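Local coordinates for protein putative amidohydrolase (Unidentified, PDB 3MKV) that probably hydrolyses dipeptides with a C-terminal proline, as a zinc-dependent prolidase of the amidohydrolase superfamily, at residues E26-I29 with I34-V37; E312-K315 with K320-F323; A96-G101 with P402-D407. All coordinates share one frame; numbering follows the deposited sequence.

Overall arrangement
The centre of contact 1, in the hairpin of the small beta region, lies about 27 Å from the centre of the chain; those of contacts 2 and 3 lie about 15 Å from it. Contact 3 is buried; contacts 1 and 2 are partly open. No helix or strand is shared: contact 1 joins strands 25-30 and 33-38, contact 2 helix 307-317 and the segment after it, contact 3 the end of helix 83-99 and strand 403-406. Backbone hydrogen bonds hold contact 1, while the other two rely on side-chain packing. Contacts 1 and 3 meet where Ile-29 CG1 lies 3.3 Å from Met-405 CE. Contact 2 is nested in the long loop that contact 3 closes, without touching it.

Contact 1. Residues E26-I29 with I34-V37; sequences EILI and IREV
A beta hairpin with a classic beta bulge joins Leu-28 to both Arg-35 and Glu-36. Leu-28 N donates to Glu-36 O over 2.8 Å, a nearly straight bond (170° at the hydrogen). Its carbonyl faces two donors: Arg-35 N lies 2.6 Å from Leu-28 O, almost in line with the C=O bond, while Glu-36 N reaches the same oxygen only weakly, at 3.4 Å. The extra residue fits because Arg-35 leaves extended geometry, with psi near -45°, so that its N-H and the next one converge on a single acceptor. Beyond the bulge the pairing has shifted by one, and Ile-29 stands opposite Ile-34.

On one face, beta-branched residues suited to extended strands form an apolar row. Ile-27 CG2 rests alongside Val-37 CG2 at 3.9 Å and also meets Ile-34 CG2. With chi2 at -45°, Ile-34 turns CD1 toward Ile-29, whose CG1 is 3.4 Å away, a close methyl-to-methylene contact. This row continues onto Ile-372 and Ala-378, and strand 25-30 pairs on its other edge with strand 5-9, extending the hairpin into the mixed sheet of the small beta region beside the barrel.

Leu-28 occupies the other face, side by side with Arg-35 and Glu-36. Its CD2 lies 3.8 Å from Arg-35 CG and 3.3 Å from Glu-36 OE1. Here long polar side chains suit the more open strand: Arg-35 lays its CB and CG along the leucine while its guanidinium leads away from strand 25-30, and Glu-36 brings its carboxylate end against CD2.

Contact 2. Residues E312-K315 with K320-F323; sequences EIMK and KMGF
Met-314 and Met-321 meet where the sulfur of Met-321 rests on CB and CE of Met-314, their chains crossing obliquely. That sulfur sits 3.9 Å from Met-314 CB and 4.1 Å from Met-314 CE, where it touches both the root and the end of the helix side chain. Met-314 can present both because its chain runs out straight and then hooks back at the thioether, with chi3 at -75°. Met-321 is bent in the same way (chi3 -82°), which carries its methyl against the helix backbone: Met-321 CE lies 4.0 Å from Lys-315 N and 4.3 Å from Lys-315 CB. The lysine thus lends its aliphatic root to the contact while its extended chain takes the amine away to a salt bridge with Glu-350.

Farther out, Met-314 also packs on Ile-258, in a loop, and on Val-319, in the turn just after the helix. Lys-320 and Gly-322 make backbone hydrogen bonds with Val-273, and Phe-323 with Leu-64, so the segment runs between strand 272-274 and the end of the first barrel strand. This position is consistent with the eighth strand of the amidohydrolase barrel, after which comes the zinc ligand Asp-326. The contact itself lies away from the metals, with the Met-314 side chain about 14 Å from a zinc ion.

With no hydrogen bond between the segments, cohesion probably comes from van der Waals contact and the burial of apolar surface; the flexible, polarisable methionine thioethers suit an interface between a helix side and the segment that follows it.

Contact 3. Residues A96-G101 with P402-D407; sequences AMLRRG and PLVMKD
The Arg-99 guanidinium meets Val-404 obliquely, its NH1 lying 3.9 Å from Val-404 CG2, while NH1 also donates to the carbonyl O of Ile-401. The neighbouring guanidinium, of Arg-100, has Ala-96 O 3.5 Å above one face, over its centre, and Met-97 N nearer the rim; its NE and NH1 are hydrogen-bonded to Gln-335 and Gln-397. These arginines mark the end of helix 83-99, closed by a Schellman motif in which Gly-101, at phi 96°, takes the C-prime place. Glycine suits it because a side chain would press on the preceding carbonyl oxygen.

The contact joins this helix end to strand 403-406, which pairs with strands 380-383 and 409-413 in a sheet continuous with the first barrel strands. Val-404 points toward the helix, and its compact, branched side chain turns CG1 to Leu-98 and CG2 chiefly to the Arg-99 guanidinium. Leu-98 lies across it at a slant, with CD1 4.1 Å from Val-404 CG1. Arg-99 departs from the helix pointing away from the strand, but a bend at chi2 (55°) brings its guanidinium back. Leu-98 O accepts the 2.9 Å hydrogen bond from Gly-101 N and lies 3.6 Å from Val-404 CG1.

Contact 1. Residues E26-I29 with I34-V37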
loop_
_atom_site.group_PDB
_atom_site.type_symbol
_atom_site.label_atom_id
_atom_site.label_comp_id
_atom_site.label_asym_id
_atom_site.label_seq_id
_atom_site.Cartn_x
_atom_site.Cartn_y
_atom_site.Cartn_z
ATOM N N GLU A 26 3.520 -4.565 66.827
ATOM C CA GLU A 26 4.096 -3.344 66.297
ATOM C C GLU A 26 4.727 -3.649 64.938
ATOM O O GLU A 26 5.231 -4.760 64.709
ATOM C CB GLU A 26 5.123 -2.767 67.273
ATOM C CG GLU A 26 4.507 -2.265 68.580
ATOM C CD GLU A 26 5.495 -1.486 69.436
ATOM O OE1 GLU A 26 5.043 -0.773 70.354
ATOM O OE2 GLU A 26 6.720 -1.583 69.196
ATOM N N ILE A 27 4.683 -2.677 64.028
ATOM C CA ILE A 27 5.199 -2.890 62.684
ATOM C C ILE A 27 6.292 -1.883 62.354
ATOM O O ILE A 27 6.125 -0.680 62.542
ATOM C CB ILE A 27 4.072 -2.812 61.632
ATOM C CG1 ILE A 27 2.799 -3.482 62.160
ATOM C CG2 ILE A 27 4.514 -3.461 60.330
ATOM C CD1 ILE A 27 1.547 -3.072 61.427
ATOM N N LEU A 28 7.423 -2.385 61.875
ATOM C CA LEU A 28 8.553 -1.530 61.546
ATOM C C LEU A 28 8.705 -1.389 60.036
ATOM O O LEU A 28 9.063 -2.341 59.347
ATOM C CB LEU A 28 9.840 -2.085 62.148
ATOM C CG LEU A 28 11.117 -1.292 61.854
ATOM C CD1 LEU A 28 11.090 0.068 62.543
ATOM C CD2 LEU A 28 12.336 -2.086 62.280
ATOM N N ILE A 29 8.418 -0.194 59.532
ATOM C CA ILE A 29 8.554 0.101 58.118
ATOM C C ILE A 29 9.764 0.980 57.880
ATOM O O ILE A 29 9.941 1.991 58.556
ATOM C CB ILE A 29 7.320 0.848 57.583
ATOM C CG1 ILE A 29 6.131 -0.106 57.502
ATOM C CG2 ILE A 29 7.624 1.492 56.227
ATOM C CD1 ILE A 29 5.879 -0.815 58.798
ATOM N N ILE A 34 8.162 -3.629 54.816
ATOM C CA ILE A 34 7.935 -4.083 56.179
ATOM C C ILE A 34 9.204 -4.759 56.686
ATOM O O ILE A 34 9.729 -5.668 56.045
ATOM C CB ILE A 34 6.798 -5.109 56.252
ATOM C CG1 ILE A 34 5.510 -4.525 55.660
ATOM C CG2 ILE A 34 6.639 -5.608 57.679
ATOM C CD1 ILE A 34 5.226 -3.131 56.120
ATOM N N ARG A 35 9.693 -4.319 57.838
ATOM C CA ARG A 35 10.970 -4.792 58.345
ATOM C C ARG A 35 10.762 -5.771 59.495
ATOM O O ARG A 35 11.395 -6.828 59.548
ATOM C CB ARG A 35 11.829 -3.607 58.793
ATOM C CG ARG A 35 13.252 -3.972 59.164
ATOM C CD ARG A 35 14.100 -4.257 57.930
ATOM N NE ARG A 35 15.077 -5.311 58.190
ATOM C CZ ARG A 35 16.051 -5.661 57.353
ATOM N NH1 ARG A 35 16.201 -5.030 56.194
ATOM N NH2 ARG A 35 16.884 -6.641 57.684
ATOM N N GLU A 36 9.867 -5.415 60.410
ATOM C CA GLU A 36 9.559 -6.272 61.544
ATOM C C GLU A 36 8.080 -6.209 61.888
ATOM O O GLU A 36 7.425 -5.180 61.708
ATOM C CB GLU A 36 10.389 -5.880 62.767
ATOM C CG GLU A 36 11.889 -6.054 62.591
ATOM C CD GLU A 36 12.689 -5.410 63.717
ATOM O OE1 GLU A 36 13.771 -4.851 63.429
ATOM O OE2 GLU A 36 12.229 -5.456 64.884
ATOM N N VAL A 37 7.565 -7.326 62.383
ATOM C CA VAL A 37 6.183 -7.424 62.805
ATOM C C VAL A 37 6.131 -8.326 64.039
ATOM O O VAL A 37 5.961 -9.542 63.917
ATOM C CB VAL A 37 5.299 -8.021 61.681
ATOM C CG1 VAL A 37 3.845 -8.108 62.123
ATOM C CG2 VAL A 37 5.426 -7.201 60.402
#

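Contact 2. Residues E312-K315 with K320-F323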
loop_
_atom_site.group_PDB
_atom_site.type_symbol
_atom_site.label_atom_id
_atom_site.label_comp_id
_atom_site.label_asym_id
_atom_site.label_seq_id
_atom_site.Cartn_x
_atom_site.Cartn_y
_atom_site.Cartn_z
ATOM N N GLU A 312 -21.924 -18.295 45.329
ATOM C CA GLU A 312 -22.278 -19.480 46.111
ATOM C C GLU A 312 -21.793 -20.738 45.405
ATOM O O GLU A 312 -21.169 -21.601 46.021
ATOM C CB GLU A 312 -23.796 -19.541 46.319
ATOM C CG GLU A 312 -24.370 -18.377 47.123
ATOM C CD GLU A 312 -25.866 -18.184 46.895
ATOM O OE1 GLU A 312 -26.451 -18.960 46.109
ATOM O OE2 GLU A 312 -26.452 -17.252 47.489
ATOM N N ILE A 313 -22.082 -20.824 44.105
ATOM C CA ILE A 313 -21.606 -21.913 43.255
ATOM C C ILE A 313 -20.085 -22.081 43.307
ATOM O O ILE A 313 -19.576 -23.202 43.393
ATOM C CB ILE A 313 -22.054 -21.712 41.774
ATOM C CG1 ILE A 313 -23.561 -21.939 41.628
ATOM C CG2 ILE A 313 -21.269 -22.622 40.814
ATOM C CD1 ILE A 313 -24.081 -21.681 40.222
ATOM N N MET A 314 -19.357 -20.969 43.261
ATOM C CA MET A 314 -17.894 -21.036 43.195
ATOM C C MET A 314 -17.283 -21.403 44.531
ATOM O O MET A 314 -16.271 -22.105 44.588
ATOM C CB MET A 314 -17.298 -19.725 42.662
ATOM C CG MET A 314 -17.351 -19.596 41.137
ATOM S SD MET A 314 -16.741 -18.021 40.492
ATOM C CE MET A 314 -18.073 -16.898 40.891
ATOM N N LYS A 315 -17.895 -20.925 45.610
ATOM C CA LYS A 315 -17.428 -21.258 46.953
ATOM C C LYS A 315 -17.607 -22.753 47.217
ATOM O O LYS A 315 -16.674 -23.449 47.618
ATOM C CB LYS A 315 -18.197 -20.453 47.999
ATOM C CG LYS A 315 -17.823 -20.802 49.422
ATOM C CD LYS A 315 -18.638 -19.995 50.412
ATOM C CE LYS A 315 -18.249 -20.313 51.858
ATOM N NZ LYS A 315 -18.918 -19.387 52.830
ATOM N N LYS A 320 -10.806 -20.590 44.015
ATOM C CA LYS A 320 -10.050 -19.412 44.410
ATOM C C LYS A 320 -10.598 -18.161 43.701
ATOM O O LYS A 320 -10.488 -18.022 42.474
ATOM C CB LYS A 320 -8.565 -19.626 44.085
ATOM C CG LYS A 320 -7.865 -20.592 45.039
ATOM C CD LYS A 320 -6.864 -21.505 44.348
ATOM C CE LYS A 320 -5.716 -20.738 43.701
ATOM N NZ LYS A 320 -5.010 -21.558 42.664
ATOM N N MET A 321 -11.197 -17.262 44.485
ATOM C CA MET A 321 -11.800 -16.034 43.968
ATOM C C MET A 321 -10.977 -14.795 44.308
ATOM O O MET A 321 -10.494 -14.648 45.427
ATOM C CB MET A 321 -13.221 -15.864 44.504
ATOM C CG MET A 321 -14.235 -16.754 43.818
ATOM S SD MET A 321 -15.925 -16.452 44.346
ATOM C CE MET A 321 -15.978 -17.398 45.867
ATOM N N GLY A 322 -10.816 -13.906 43.331
ATOM C CA GLY A 322 -10.099 -12.656 43.545
ATOM C C GLY A 322 -11.091 -11.519 43.619
ATOM O O GLY A 322 -12.280 -11.715 43.432
ATOM N N PHE A 323 -10.609 -10.316 43.885
ATOM C CA PHE A 323 -11.498 -9.165 44.016
ATOM C C PHE A 323 -11.408 -8.285 42.768
ATOM O O PHE A 323 -10.312 -7.961 42.296
ATOM C CB PHE A 323 -11.127 -8.387 45.282
ATOM C CG PHE A 323 -11.927 -7.132 45.503
ATOM C CD1 PHE A 323 -12.959 -7.105 46.429
ATOM C CD2 PHE A 323 -11.617 -5.963 44.821
ATOM C CE1 PHE A 323 -13.690 -5.935 46.656
ATOM C CE2 PHE A 323 -12.342 -4.793 45.043
ATOM C CZ PHE A 323 -13.380 -4.784 45.961
#

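Contact 3. Residues A96-G101 with P402-D407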
loop_
_atom_site.group_PDB
_atom_site.type_symbol
_atom_site.label_atom_id
_atom_site.label_comp_id
_atom_site.label_asym_id
_atom_site.label_seq_id
_atom_site.Cartn_x
_atom_site.Cartn_y
_atom_site.Cartn_z
ATOM N N ALA A 96 -8.403 8.480 43.072
ATOM C CA ALA A 96 -9.523 8.099 43.912
ATOM C C ALA A 96 -9.452 6.633 44.327
ATOM O O ALA A 96 -9.974 6.269 45.388
ATOM C CB ALA A 96 -10.831 8.407 43.221
ATOM N N MET A 97 -8.804 5.799 43.505
ATOM C CA MET A 97 -8.681 4.367 43.806
ATOM C C MET A 97 -7.815 4.230 45.032
ATOM O O MET A 97 -8.151 3.500 45.968
ATOM C CB MET A 97 -8.062 3.569 42.643
ATOM C CG MET A 97 -8.908 3.498 41.361
ATOM S SD MET A 97 -8.120 2.544 40.033
ATOM C CE MET A 97 -9.467 2.329 38.915
ATOM N N LEU A 98 -6.697 4.955 45.019
ATOM C CA LEU A 98 -5.745 4.955 46.117
ATOM C C LEU A 98 -6.388 5.450 47.415
ATOM O O LEU A 98 -6.155 4.886 48.486
ATOM C CB LEU A 98 -4.539 5.816 45.748
ATOM C CG LEU A 98 -3.318 5.704 46.657
ATOM C CD1 LEU A 98 -2.905 4.243 46.894
ATOM C CD2 LEU A 98 -2.156 6.516 46.057
ATOM N N ARG A 99 -7.210 6.493 47.305
ATOM C CA ARG A 99 -7.922 7.059 48.453
ATOM C C ARG A 99 -8.872 6.054 49.090
ATOM O O ARG A 99 -9.086 6.093 50.293
ATOM C CB ARG A 99 -8.693 8.323 48.049
ATOM C CG ARG A 99 -9.260 9.109 49.238
ATOM C CD ARG A 99 -8.156 9.445 50.236
ATOM N NE ARG A 99 -8.661 9.844 51.549
ATOM C CZ ARG A 99 -8.790 9.018 52.589
ATOM N NH1 ARG A 99 -8.453 7.736 52.468
ATOM N NH2 ARG A 99 -9.256 9.470 53.748
ATOM N N ARG A 100 -9.447 5.171 48.273
ATOM C CA ARG A 100 -10.318 4.089 48.751
ATOM C C ARG A 100 -9.511 2.912 49.323
ATOM O O ARG A 100 -10.070 1.865 49.663
ATOM C CB ARG A 100 -11.228 3.592 47.618
ATOM C CG ARG A 100 -12.187 4.648 47.070
ATOM C CD ARG A 100 -13.272 4.051 46.157
ATOM N NE ARG A 100 -12.822 3.855 44.780
ATOM C CZ ARG A 100 -12.892 4.782 43.825
ATOM N NH1 ARG A 100 -13.393 5.979 44.093
ATOM N NH2 ARG A 100 -12.458 4.513 42.600
ATOM N N GLY A 101 -8.197 3.070 49.415
ATOM C CA GLY A 101 -7.361 2.030 50.015
ATOM C C GLY A 101 -6.707 1.062 49.043
ATOM O O GLY A 101 -5.948 0.188 49.446
ATOM N N PRO A 402 -8.407 6.780 57.541
ATOM C CA PRO A 402 -7.548 7.912 57.890
ATOM C C PRO A 402 -6.129 7.851 57.328
ATOM O O PRO A 402 -5.532 8.897 57.080
ATOM C CB PRO A 402 -7.492 7.852 59.423
ATOM C CG PRO A 402 -7.977 6.472 59.782
ATOM C CD PRO A 402 -8.976 6.137 58.735
ATOM N N LEU A 403 -5.578 6.656 57.147
ATOM C CA LEU A 403 -4.195 6.545 56.663
ATOM C C LEU A 403 -4.017 5.548 55.516
ATOM O O LEU A 403 -4.526 4.427 55.572
ATOM C CB LEU A 403 -3.237 6.216 57.815
ATOM C CG LEU A 403 -1.744 6.242 57.465
ATOM C CD1 LEU A 403 -0.912 6.722 58.651
ATOM C CD2 LEU A 403 -1.242 4.884 56.943
ATOM N N VAL A 404 -3.298 5.979 54.478
ATOM C CA VAL A 404 -3.014 5.139 53.319
ATOM C C VAL A 404 -1.536 5.214 52.940
ATOM O O VAL A 404 -1.041 6.265 52.556
ATOM C CB VAL A 404 -3.866 5.531 52.092
ATOM C CG1 VAL A 404 -3.491 4.652 50.886
ATOM C CG2 VAL A 404 -5.360 5.417 52.406
ATOM N N MET A 405 -0.842 4.085 53.049
ATOM C CA MET A 405 0.592 4.020 52.815
ATOM C C MET A 405 0.877 3.100 51.633
ATOM O O MET A 405 0.457 1.947 51.635
ATOM C CB MET A 405 1.312 3.500 54.077
ATOM C CG MET A 405 2.834 3.431 53.977
ATOM S SD MET A 405 3.705 3.031 55.523
ATOM C CE MET A 405 4.041 1.308 55.347
ATOM N N LYS A 406 1.597 3.600 50.634
ATOM C CA LYS A 406 2.024 2.810 49.496
ATOM C C LYS A 406 3.520 2.931 49.345
ATOM O O LYS A 406 4.010 4.038 49.297
ATOM C CB LYS A 406 1.311 3.247 48.214
ATOM C CG LYS A 406 2.009 2.846 46.919
ATOM C CD LYS A 406 1.467 3.649 45.745
ATOM C CE LYS A 406 2.406 3.630 44.555
ATOM N NZ LYS A 406 1.901 4.474 43.440
ATOM N N ASP A 407 4.234 1.816 49.250
ATOM C CA ASP A 407 5.688 1.830 49.115
ATOM C C ASP A 407 6.360 2.608 50.247
ATOM O O ASP A 407 7.347 3.316 50.014
ATOM C CB ASP A 407 6.112 2.438 47.769
ATOM C CG ASP A 407 5.898 1.491 46.600
ATOM O OD1 ASP A 407 5.399 1.951 45.549
ATOM O OD2 ASP A 407 6.225 0.289 46.730
#